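Local coordinates for protein BAT-2 beta-lactamase (Bacillus atrophaeus, PDB 6W5G) that hydrolyses the beta-lactam ring of penicillin-like antibiotics, probably through a serine-bound acyl-enzyme intermediate as in other class D beta-lactamases, at residues Leu52-Lys57 against His236-Val241; Thr210-Thr215 against Phe230-Asn235; Ser35-Asp40 against Lys59-Asn64. All coordinates share one frame; numbering follows the deposited sequence.

Contact 1 (Leu52-Lys57 against His236-Val241)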
loop_
_atom_site.group_PDB
_atom_site.type_symbol
_atom_site.label_atom_id
_atom_site.label_comp_id
_atom_site.label_asym_id
_atom_site.label_seq_id
_atom_site.Cartn_x
_atom_site.Cartn_y
_atom_site.Cartn_z
ATOM N N LEU A 52 0.484 12.366 6.966
ATOM C CA LEU A 52 1.916 12.468 6.697
ATOM C C LEU A 52 2.675 12.416 8.014
ATOM O O LEU A 52 2.454 13.255 8.891
ATOM C CB LEU A 52 2.256 13.762 5.948
ATOM C CG LEU A 52 3.704 13.888 5.454
ATOM C CD1 LEU A 52 4.022 12.850 4.376
ATOM C CD2 LEU A 52 3.960 15.293 4.943
ATOM N N HIS A 53 3.566 11.439 8.158
ATOM C CA HIS A 53 4.359 11.297 9.374
ATOM C C HIS A 53 5.823 11.584 9.067
ATOM O O HIS A 53 6.432 10.902 8.236
ATOM C CB HIS A 53 4.210 9.903 9.978
ATOM C CG HIS A 53 5.066 9.691 11.183
ATOM N ND1 HIS A 53 4.724 10.183 12.425
ATOM C CD2 HIS A 53 6.260 9.073 11.337
ATOM C CE1 HIS A 53 5.667 9.866 13.296
ATOM N NE2 HIS A 53 6.610 9.194 12.661
ATOM N N ASP A 54 6.374 12.589 9.743
ATOM C CA ASP A 54 7.791 12.925 9.669
ATOM C C ASP A 54 8.545 11.940 10.557
ATOM O O ASP A 54 8.377 11.945 11.780
ATOM C CB ASP A 54 7.972 14.354 10.171
ATOM C CG ASP A 54 9.379 14.882 9.973
ATOM O OD1 ASP A 54 10.350 14.108 10.120
ATOM O OD2 ASP A 54 9.515 16.095 9.707
ATOM N N VAL A 55 9.395 11.111 9.949
ATOM C CA VAL A 55 10.040 10.027 10.690
ATOM C C VAL A 55 11.047 10.574 11.696
ATOM O O VAL A 55 11.072 10.159 12.862
ATOM C CB VAL A 55 10.689 9.026 9.716
ATOM C CG1 VAL A 55 11.626 8.089 10.467
ATOM C CG2 VAL A 55 9.614 8.245 8.959
ATOM N N GLN A 56 11.897 11.510 11.262
ATOM C CA GLN A 56 12.967 11.998 12.130
ATOM C C GLN A 56 12.434 12.916 13.222
ATOM O O GLN A 56 12.926 12.891 14.357
ATOM C CB GLN A 56 14.039 12.721 11.311
ATOM C CG GLN A 56 14.884 11.811 10.439
ATOM C CD GLN A 56 14.113 11.294 9.244
ATOM O OE1 GLN A 56 13.317 12.019 8.647
ATOM N NE2 GLN A 56 14.333 10.034 8.896
ATOM N N LYS A 57 11.457 13.755 12.900
ATOM C CA LYS A 57 10.928 14.678 13.895
ATOM C C LYS A 57 9.765 14.096 14.676
ATOM O O LYS A 57 9.327 14.710 15.657
ATOM C CB LYS A 57 10.545 16.004 13.241
ATOM C CG LYS A 57 11.706 16.617 12.502
ATOM C CD LYS A 57 11.305 17.842 11.728
ATOM C CE LYS A 57 12.419 18.226 10.764
ATOM N NZ LYS A 57 12.198 19.583 10.202
ATOM N N HIS A 236 15.986 12.904 5.380
ATOM C CA HIS A 236 14.592 13.010 5.790
ATOM C C HIS A 236 13.777 11.887 5.173
ATOM O O HIS A 236 14.013 11.482 4.034
ATOM C CB HIS A 236 13.972 14.360 5.398
ATOM C CG HIS A 236 14.643 15.542 6.026
ATOM N ND1 HIS A 236 14.312 16.008 7.280
ATOM C CD2 HIS A 236 15.629 16.352 5.572
ATOM C CE1 HIS A 236 15.066 17.053 7.572
ATOM N NE2 HIS A 236 15.873 17.283 6.553
ATOM N N SER A 237 12.809 11.392 5.930
ATOM C CA SER A 237 11.882 10.421 5.378
ATOM C C SER A 237 10.515 10.632 6.004
ATOM O O SER A 237 10.404 11.120 7.131
ATOM C CB SER A 237 12.369 8.984 5.571
ATOM O OG SER A 237 12.623 8.719 6.934
ATOM N N TYR A 238 9.479 10.263 5.254
ATOM C CA TYR A 238 8.100 10.538 5.628
ATOM C C TYR A 238 7.228 9.367 5.204
ATOM O O TYR A 238 7.403 8.825 4.113
ATOM C CB TYR A 238 7.583 11.823 4.952
ATOM C CG TYR A 238 8.496 13.023 5.139
ATOM C CD1 TYR A 238 9.630 13.196 4.343
ATOM C CD2 TYR A 238 8.231 13.977 6.117
ATOM C CE1 TYR A 238 10.472 14.276 4.523
ATOM C CE2 TYR A 238 9.068 15.071 6.297
ATOM C CZ TYR A 238 10.184 15.216 5.498
ATOM O OH TYR A 238 11.027 16.295 5.677
ATOM N N ILE A 239 6.296 8.979 6.075
ATOM C CA ILE A 239 5.285 7.961 5.788
ATOM C C ILE A 239 4.011 8.686 5.387
ATOM O O ILE A 239 3.651 9.696 6.001
ATOM C CB ILE A 239 5.008 7.102 7.042
ATOM C CG1 ILE A 239 6.299 6.728 7.772
ATOM C CG2 ILE A 239 4.152 5.880 6.703
ATOM C CD1 ILE A 239 7.269 5.905 6.948
ATOM N N PHE A 240 3.310 8.178 4.377
ATOM C CA PHE A 240 2.072 8.829 3.972
ATOM C C PHE A 240 0.978 7.809 3.692
ATOM O O PHE A 240 1.238 6.656 3.326
ATOM C CB PHE A 240 2.268 9.731 2.738
ATOM C CG PHE A 240 2.855 9.007 1.562
ATOM C CD1 PHE A 240 2.072 8.163 0.773
ATOM C CD2 PHE A 240 4.198 9.160 1.249
ATOM C CE1 PHE A 240 2.629 7.468 -0.284
ATOM C CE2 PHE A 240 4.754 8.480 0.182
ATOM C CZ PHE A 240 3.967 7.643 -0.591
ATOM N N VAL A 241 -0.258 8.260 3.857
ATOM C CA VAL A 241 -1.438 7.520 3.426
ATOM C C VAL A 241 -2.420 8.521 2.843
ATOM O O VAL A 241 -2.751 9.517 3.494
ATOM C CB VAL A 241 -2.102 6.768 4.595
ATOM C CG1 VAL A 241 -3.500 6.286 4.198
ATOM C CG2 VAL A 241 -1.232 5.605 5.056
HETATM O O HOH W 1 10.802 17.660 7.937
HETATM O O HOH W 2 12.581 14.764 8.895
#
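Gln56 and Ser237 clasp each other just past the end of strand 48-54, which pairs antiparallel with 236-244 in the central sheet of the serine beta-lactamase fold. Bent at chi2 (73°), the glutamine curls its amide back onto the neighbouring strand. Gln56 OE1 accepts from Ser237 N at 2.8 Å, and Gln56 NE2 donates to Ser237 OG at 2.9 Å, the hydroxyl lying nearly in the amide plane. A primary amide suits this place, offering acceptor and donor together where residues 55-57 leave the strand. Ser237 OG is also gripped by Tyr183 OH.

Next inward, Val55 N reaches Ser237 O at 3.0 Å, and His53 and Ile239 exchange two backbone bonds. Val55 CG2 lies 3.8 Å from Ile239 CG1; on the opposite face, Leu52 CD1 touches the CB atoms of Tyr238 and Phe240. Asp54 lies alongside Tyr238, its carboxylate tilted 57° to the ring, and one water joins OD2 to the phenol OH.

An Asx motif positions the turn: Lys57 N donates to Asp54 OD1 at 3.0 Å, from above the carboxylate plane. Asp54 OD1 also accepts from a second water, whose O is 2.6 Å away; it donates to Gln56 OE1 and meets His236 ND1 in the imidazole plane.

Contact 2 (Thr210-Thr215 against Phe230-Asn235). With EDO (1,2-ethanediol), chain E; EDO (1,2-ethanediol), chain C.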
loop_
_atom_site.group_PDB
_atom_site.type_symbol
_atom_site.label_atom_id
_atom_site.label_comp_id
_atom_site.label_asym_id
_atom_site.label_seq_id
_atom_site.Cartn_x
_atom_site.Cartn_y
_atom_site.Cartn_z
ATOM N N THR A 210 13.503 9.079 -3.309
ATOM C CA THR A 210 12.916 7.826 -3.764
ATOM C C THR A 210 11.504 7.740 -3.208
ATOM O O THR A 210 11.302 7.897 -1.996
ATOM C CB THR A 210 13.749 6.611 -3.317
ATOM O OG1 THR A 210 15.102 6.770 -3.768
ATOM C CG2 THR A 210 13.189 5.345 -3.903
ATOM N N LEU A 211 10.531 7.525 -4.098
ATOM C CA LEU A 211 9.122 7.417 -3.731
ATOM C C LEU A 211 8.718 5.949 -3.725
ATOM O O LEU A 211 8.881 5.254 -4.734
ATOM C CB LEU A 211 8.252 8.196 -4.717
ATOM C CG LEU A 211 6.741 8.091 -4.470
ATOM C CD1 LEU A 211 6.342 8.813 -3.172
ATOM C CD2 LEU A 211 5.974 8.643 -5.670
ATOM N N TYR A 212 8.202 5.483 -2.589
ATOM C CA TYR A 212 7.708 4.125 -2.423
ATOM C C TYR A 212 6.207 4.178 -2.199
ATOM O O TYR A 212 5.723 5.017 -1.437
ATOM C CB TYR A 212 8.318 3.498 -1.167
ATOM C CG TYR A 212 9.826 3.348 -1.140
ATOM C CD1 TYR A 212 10.655 4.440 -0.907
ATOM C CD2 TYR A 212 10.415 2.097 -1.281
ATOM C CE1 TYR A 212 12.033 4.293 -0.838
ATOM C CE2 TYR A 212 11.798 1.939 -1.222
ATOM C CZ TYR A 212 12.597 3.039 -1.004
ATOM O OH TYR A 212 13.960 2.873 -0.935
ATOM N N GLY A 213 5.460 3.278 -2.816
ATOM C CA GLY A 213 4.032 3.294 -2.561
ATOM C C GLY A 213 3.284 2.164 -3.231
ATOM O O GLY A 213 3.782 1.512 -4.157
ATOM N N LYS A 214 2.065 1.949 -2.739
ATOM C CA LYS A 214 1.156 0.974 -3.316
ATOM C C LYS A 214 -0.226 1.602 -3.446
ATOM O O LYS A 214 -0.768 2.128 -2.468
ATOM C CB LYS A 214 1.076 -0.273 -2.438
ATOM C CG LYS A 214 0.172 -1.348 -3.019
ATOM C CD LYS A 214 0.886 -2.092 -4.154
ATOM C CE LYS A 214 -0.088 -2.696 -5.158
ATOM N NZ LYS A 214 -0.832 -1.703 -5.989
ATOM N N THR A 215 -0.795 1.533 -4.645
ATOM C CA THR A 215 -2.152 1.993 -4.886
ATOM C C THR A 215 -3.158 0.891 -4.567
ATOM O O THR A 215 -2.829 -0.297 -4.519
ATOM C CB THR A 215 -2.320 2.383 -6.357
ATOM O OG1 THR A 215 -1.926 1.281 -7.189
ATOM C CG2 THR A 215 -1.514 3.624 -6.714
ATOM N N PHE A 230 5.926 5.668 1.481
ATOM C CA PHE A 230 6.869 6.554 2.141
ATOM C C PHE A 230 7.808 7.149 1.106
ATOM O O PHE A 230 7.927 6.651 -0.015
ATOM C CB PHE A 230 7.635 5.859 3.284
ATOM C CG PHE A 230 8.370 4.610 2.877
ATOM C CD1 PHE A 230 7.737 3.377 2.904
ATOM C CD2 PHE A 230 9.712 4.665 2.511
ATOM C CE1 PHE A 230 8.415 2.223 2.553
ATOM C CE2 PHE A 230 10.402 3.507 2.162
ATOM C CZ PHE A 230 9.749 2.290 2.178
ATOM N N ILE A 231 8.474 8.223 1.496
ATOM C CA ILE A 231 9.421 8.896 0.623
ATOM C C ILE A 231 10.687 9.177 1.412
ATOM O O ILE A 231 10.626 9.592 2.574
ATOM C CB ILE A 231 8.825 10.177 -0.006
ATOM C CG1 ILE A 231 9.849 10.846 -0.934
ATOM C CG2 ILE A 231 8.290 11.137 1.078
ATOM C CD1 ILE A 231 9.244 11.931 -1.812
ATOM N N THR A 232 11.832 8.922 0.790
ATOM C CA THR A 232 13.129 9.218 1.375
ATOM C C THR A 232 13.813 10.311 0.569
ATOM O O THR A 232 13.773 10.312 -0.665
ATOM C CB THR A 232 14.025 7.971 1.435
ATOM O OG1 THR A 232 14.278 7.471 0.112
ATOM C CG2 THR A 232 13.374 6.879 2.290
ATOM N N THR A 233 14.407 11.263 1.274
ATOM C CA THR A 233 15.305 12.243 0.694
ATOM C C THR A 233 16.587 12.189 1.511
ATOM O O THR A 233 16.700 11.419 2.470
ATOM C CB THR A 233 14.701 13.650 0.747
ATOM O OG1 THR A 233 14.575 14.059 2.117
ATOM C CG2 THR A 233 13.322 13.683 0.071
ATOM N N ASP A 234 17.557 13.020 1.158
ATOM C CA ASP A 234 18.756 13.091 1.977
ATOM C C ASP A 234 18.389 13.617 3.359
ATOM O O ASP A 234 17.889 14.738 3.495
ATOM C CB ASP A 234 19.795 13.990 1.311
ATOM C CG ASP A 234 20.645 13.242 0.295
ATOM O OD1 ASP A 234 20.924 12.043 0.514
ATOM O OD2 ASP A 234 21.040 13.856 -0.719
ATOM N N ASN A 235 18.593 12.784 4.377
ATOM C CA ASN A 235 18.410 13.119 5.789
ATOM C C ASN A 235 16.955 13.262 6.222
ATOM O O ASN A 235 16.706 13.697 7.352
ATOM C CB ASN A 235 19.212 14.354 6.223
ATOM C CG ASN A 235 20.692 14.216 5.937
ATOM O OD1 ASN A 235 21.251 14.960 5.134
ATOM N ND2 ASN A 235 21.335 13.263 6.599
HETATM C C1 EDO E . -4.933 -0.422 -7.818
HETATM O O1 EDO E . -3.561 -0.733 -7.582
HETATM C C2 EDO E . -5.063 1.088 -7.920
HETATM O O2 EDO E . -4.349 1.594 -9.054
HETATM C C1 EDO C . 18.063 3.029 -3.741
HETATM O O1 EDO C . 17.669 2.187 -2.651
HETATM C C2 EDO C . 16.955 4.035 -4.033
HETATM O O2 EDO C . 16.808 4.927 -2.923
HETATM O O HOH W 3 15.479 4.911 -0.174
#
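Tyr212 and Phe230 stack on one face of a beta hairpin, strands 209-217 and 225-233, in the central sheet of the class D beta-lactamase fold. The aromatic interaction is an offset stack, with centroids 4.2 Å apart and planes at 19°. Phe230 CG stands between its backbone N and carbonyl carbon (chi1 56°), a rotamer that lays the ring over Tyr212; its CE2 comes to 3.2 Å from Tyr212 CD1, over the rim of the tyrosine. Tyr212 CB adds a CH-pi contact, 3.8 Å from the centroid of the Phe230 ring and almost on its normal. Phenylalanine suits its buried place, where Tyr183 meets it edge-to-face; tyrosine suits a partly exposed one, its OH bonded to water.

Aliphatic packing is slighter: Leu211 and Ile231 share the other face, where Leu211 also meets helix 248-261.

The backbone bonds form two reciprocal pairs, Thr210 with Thr232 and Tyr212 with Phe230. Phe230 O receives Tyr212 N at 2.8 Å nearly along the C=O axis, whereas Phe230 N approaches Tyr212 O at 3.0 Å from above the carbonyl plane.

Polar groups lie beside the stack and farther along strand 209-217. A water joins Tyr212 OH to Thr232 OG1, and Thr210 OG1 bonds an ethanediol, probably from the crystallisation liquor. Farther along, Lys214 and Thr215 begin the Lys-Thr-Gly motif that borders the active site in this family; Lys214 NZ bonds Ser124 OG and donates to Thr215 O at 2.9 Å. A second ethanediol, probably of the same origin, lies here, its O1 2.6 Å from Thr215 OG1.

Contact 3 (Ser35-Asp40 against Lys59-Asn64)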
loop_
_atom_site.group_PDB
_atom_site.type_symbol
_atom_site.label_atom_id
_atom_site.label_comp_id
_atom_site.label_asym_id
_atom_site.label_seq_id
_atom_site.Cartn_x
_atom_site.Cartn_y
_atom_site.Cartn_z
ATOM N N SER A 35 3.467 19.855 10.971
ATOM C CA SER A 35 2.352 20.404 11.740
ATOM C C SER A 35 1.725 21.615 11.063
ATOM O O SER A 35 0.583 21.964 11.377
ATOM C CB SER A 35 2.757 20.744 13.181
ATOM O OG SER A 35 3.628 19.762 13.718
ATOM N N LYS A 36 2.443 22.278 10.155
ATOM C CA LYS A 36 1.936 23.452 9.457
ATOM C C LYS A 36 1.477 23.141 8.036
ATOM O O LYS A 36 1.266 24.068 7.247
ATOM C CB LYS A 36 2.970 24.582 9.454
ATOM C CG LYS A 36 3.600 24.887 10.801
ATOM C CD LYS A 36 4.145 26.310 10.808
ATOM C CE LYS A 36 3.924 27.000 12.155
ATOM N NZ LYS A 36 4.851 26.479 13.199
ATOM N N LEU A 37 1.318 21.865 7.694
ATOM C CA LEU A 37 0.842 21.512 6.365
ATOM C C LEU A 37 -0.572 22.025 6.133
ATOM O O LEU A 37 -1.372 22.166 7.063
ATOM C CB LEU A 37 0.834 19.993 6.185
ATOM C CG LEU A 37 1.895 19.411 5.253
ATOM C CD1 LEU A 37 3.303 19.703 5.750
ATOM C CD2 LEU A 37 1.653 17.915 5.065
ATOM N N ASN A 38 -0.872 22.316 4.870
ATOM C CA ASN A 38 -2.248 22.502 4.441
ATOM C C ASN A 38 -2.408 21.887 3.064
ATOM O O ASN A 38 -1.647 22.198 2.142
ATOM C CB ASN A 38 -2.680 23.966 4.418
ATOM C CG ASN A 38 -4.185 24.106 4.253
ATOM O OD1 ASN A 38 -4.713 23.910 3.162
ATOM N ND2 ASN A 38 -4.883 24.431 5.341
ATOM N N VAL A 39 -3.388 21.004 2.939
ATOM C CA VAL A 39 -3.619 20.267 1.708
ATOM C C VAL A 39 -5.038 20.482 1.188
ATOM O O VAL A 39 -5.496 19.739 0.331
ATOM C CB VAL A 39 -3.277 18.773 1.872
ATOM C CG1 VAL A 39 -1.826 18.595 2.331
ATOM C CG2 VAL A 39 -4.241 18.110 2.861
ATOM N N ASP A 40 -5.726 21.509 1.705
ATOM C CA ASP A 40 -7.126 21.749 1.362
ATOM C C ASP A 40 -7.334 21.810 -0.143
ATOM O O ASP A 40 -8.333 21.297 -0.663
ATOM C CB ASP A 40 -7.594 23.073 1.974
ATOM C CG ASP A 40 -7.760 23.009 3.483
ATOM O OD1 ASP A 40 -7.639 21.916 4.070
ATOM O OD2 ASP A 40 -8.025 24.074 4.084
ATOM N N LYS A 59 6.456 13.575 14.063
ATOM C CA LYS A 59 5.255 14.393 14.048
ATOM C C LYS A 59 4.349 13.891 12.936
ATOM O O LYS A 59 4.835 13.481 11.926
ATOM C CB LYS A 59 5.572 15.829 13.744
ATOM C CG LYS A 59 6.470 16.511 14.760
ATOM C CD LYS A 59 6.968 17.815 14.209
ATOM C CE LYS A 59 5.911 18.855 14.221
ATOM N NZ LYS A 59 6.595 20.136 14.464
ATOM N N THR A 60 3.038 13.953 13.166
ATOM C CA THR A 60 2.061 13.458 12.209
ATOM C C THR A 60 1.046 14.546 11.895
ATOM O O THR A 60 0.441 15.116 12.809
ATOM C CB THR A 60 1.332 12.222 12.751
ATOM O OG1 THR A 60 2.283 11.204 13.088
ATOM C CG2 THR A 60 0.379 11.680 11.705
ATOM N N PHE A 61 0.848 14.814 10.605
ATOM C CA PHE A 61 -0.219 15.679 10.123
ATOM C C PHE A 61 -1.376 14.814 9.640
ATOM O O PHE A 61 -1.163 13.802 8.966
ATOM C CB PHE A 61 0.278 16.525 8.944
ATOM C CG PHE A 61 -0.817 17.260 8.228
ATOM C CD1 PHE A 61 -1.303 18.457 8.735
ATOM C CD2 PHE A 61 -1.373 16.751 7.055
ATOM C CE1 PHE A 61 -2.318 19.142 8.094
ATOM C CE2 PHE A 61 -2.394 17.427 6.412
ATOM C CZ PHE A 61 -2.870 18.631 6.936
ATOM N N ILE A 62 -2.601 15.218 9.970
ATOM C CA ILE A 62 -3.801 14.533 9.497
ATOM C C ILE A 62 -4.771 15.556 8.925
ATOM O O ILE A 62 -5.138 16.522 9.609
ATOM C CB ILE A 62 -4.487 13.722 10.608
ATOM C CG1 ILE A 62 -3.530 12.696 11.212
ATOM C CG2 ILE A 62 -5.725 13.022 10.067
ATOM C CD1 ILE A 62 -4.076 12.048 12.482
ATOM N N TYR A 63 -5.185 15.344 7.678
ATOM C CA TYR A 63 -6.322 16.033 7.083
ATOM C C TYR A 63 -7.515 15.084 7.123
ATOM O O TYR A 63 -7.409 13.942 6.662
ATOM C CB TYR A 63 -6.018 16.407 5.626
ATOM C CG TYR A 63 -7.227 16.889 4.856
ATOM C CD1 TYR A 63 -7.638 18.217 4.927
ATOM C CD2 TYR A 63 -7.960 16.019 4.058
ATOM C CE1 TYR A 63 -8.746 18.661 4.228
ATOM C CE2 TYR A 63 -9.076 16.452 3.368
ATOM C CZ TYR A 63 -9.465 17.773 3.457
ATOM O OH TYR A 63 -10.567 18.213 2.759
ATOM N N ASN A 64 -8.641 15.557 7.672
ATOM C CA ASN A 64 -9.877 14.778 7.798
ATOM C C ASN A 64 -9.687 13.578 8.732
ATOM O O ASN A 64 -9.645 12.422 8.315
ATOM C CB ASN A 64 -10.450 14.347 6.439
ATOM C CG ASN A 64 -11.862 13.800 6.552
ATOM O OD1 ASN A 64 -12.368 13.594 7.661
ATOM N ND2 ASN A 64 -12.508 13.565 5.409
#
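The loop carrying Leu37 and Val39 passes over Phe61 and Tyr63, running only 17° from the direction of strand 59-63 yet drifting away from it, CA atoms being 5.6 Å apart at Ser35 and Phe61 but 7.4 Å at Val39 and Tyr63. With an irregular backbone and no strand pairing to 59-63, segment 35-40 does not extend the sheet beyond this outermost strand; it covers the face bearing the two aromatic residues.

Phe61 is central. With CG anti to the backbone N (chi1 170°), its ring turns one face to Leu37, whose CB sits 3.6 Å from the ring centroid and 10° off the normal, a well-formed CH-pi contact. Leu37 CD2 rests near CD2 of the same ring, and the leucine carbonyl O lies 3.3 Å from Phe61 CE1. Leucine suits this buried place: CB covers the Phe61 face, while the side chain also touches Phe50 and Leu52 of strand 48-54. Val39 touches both aromatic residues through a single methyl, CG2, which is 4.1 Å from Phe61 CE2, near that ring's plane, and 3.7 Å from Tyr63 CB. Tyr63 stacks in turn on Phe43.

Asp40 brings OD1 to 3.4 Å from Tyr63 CE1, the carboxylate inclined to the ring. The backbone of Asp40 is held in an Asx turn, in which Asn38 OD1 accepts from Asp40 N at 3.0 Å. Asn38 points away from the strand, and its backbone N and O are bonded by Tyr262 OH and Lys261 NZ. At the other end Asn33 OD1 accepts from both Ser35 N and Lys59 NZ.

Between segments 35-40 and 59-64, then, the contact is mainly apolar and CH-pi packing; the hydrogen bonds lie around it, including Lys59 NZ to Asn33 OD1, and are consistent with fixing the loop's course.

All three contacts reach one antiparallel sheet, at successive places. Contact 1 is the buried one, contact 2 partly buried, and contact 3, at the sheet's outermost strand, lies farthest from the centre of the chain. Contacts 1 and 2 use the neighbouring strands 236-244 and 225-233 and touch through Tyr238 O and Ile231 N; contacts 1 and 3 meet through His53 with Thr60 and Leu52 with Leu37. Contacts 2 and 3 remain about 10 Å apart at their nearest atoms. Backbone ladders dominate the first two, supplemented by a side-chain amide clasp or a ring stack, whereas contact 3 relies on side-chain packing.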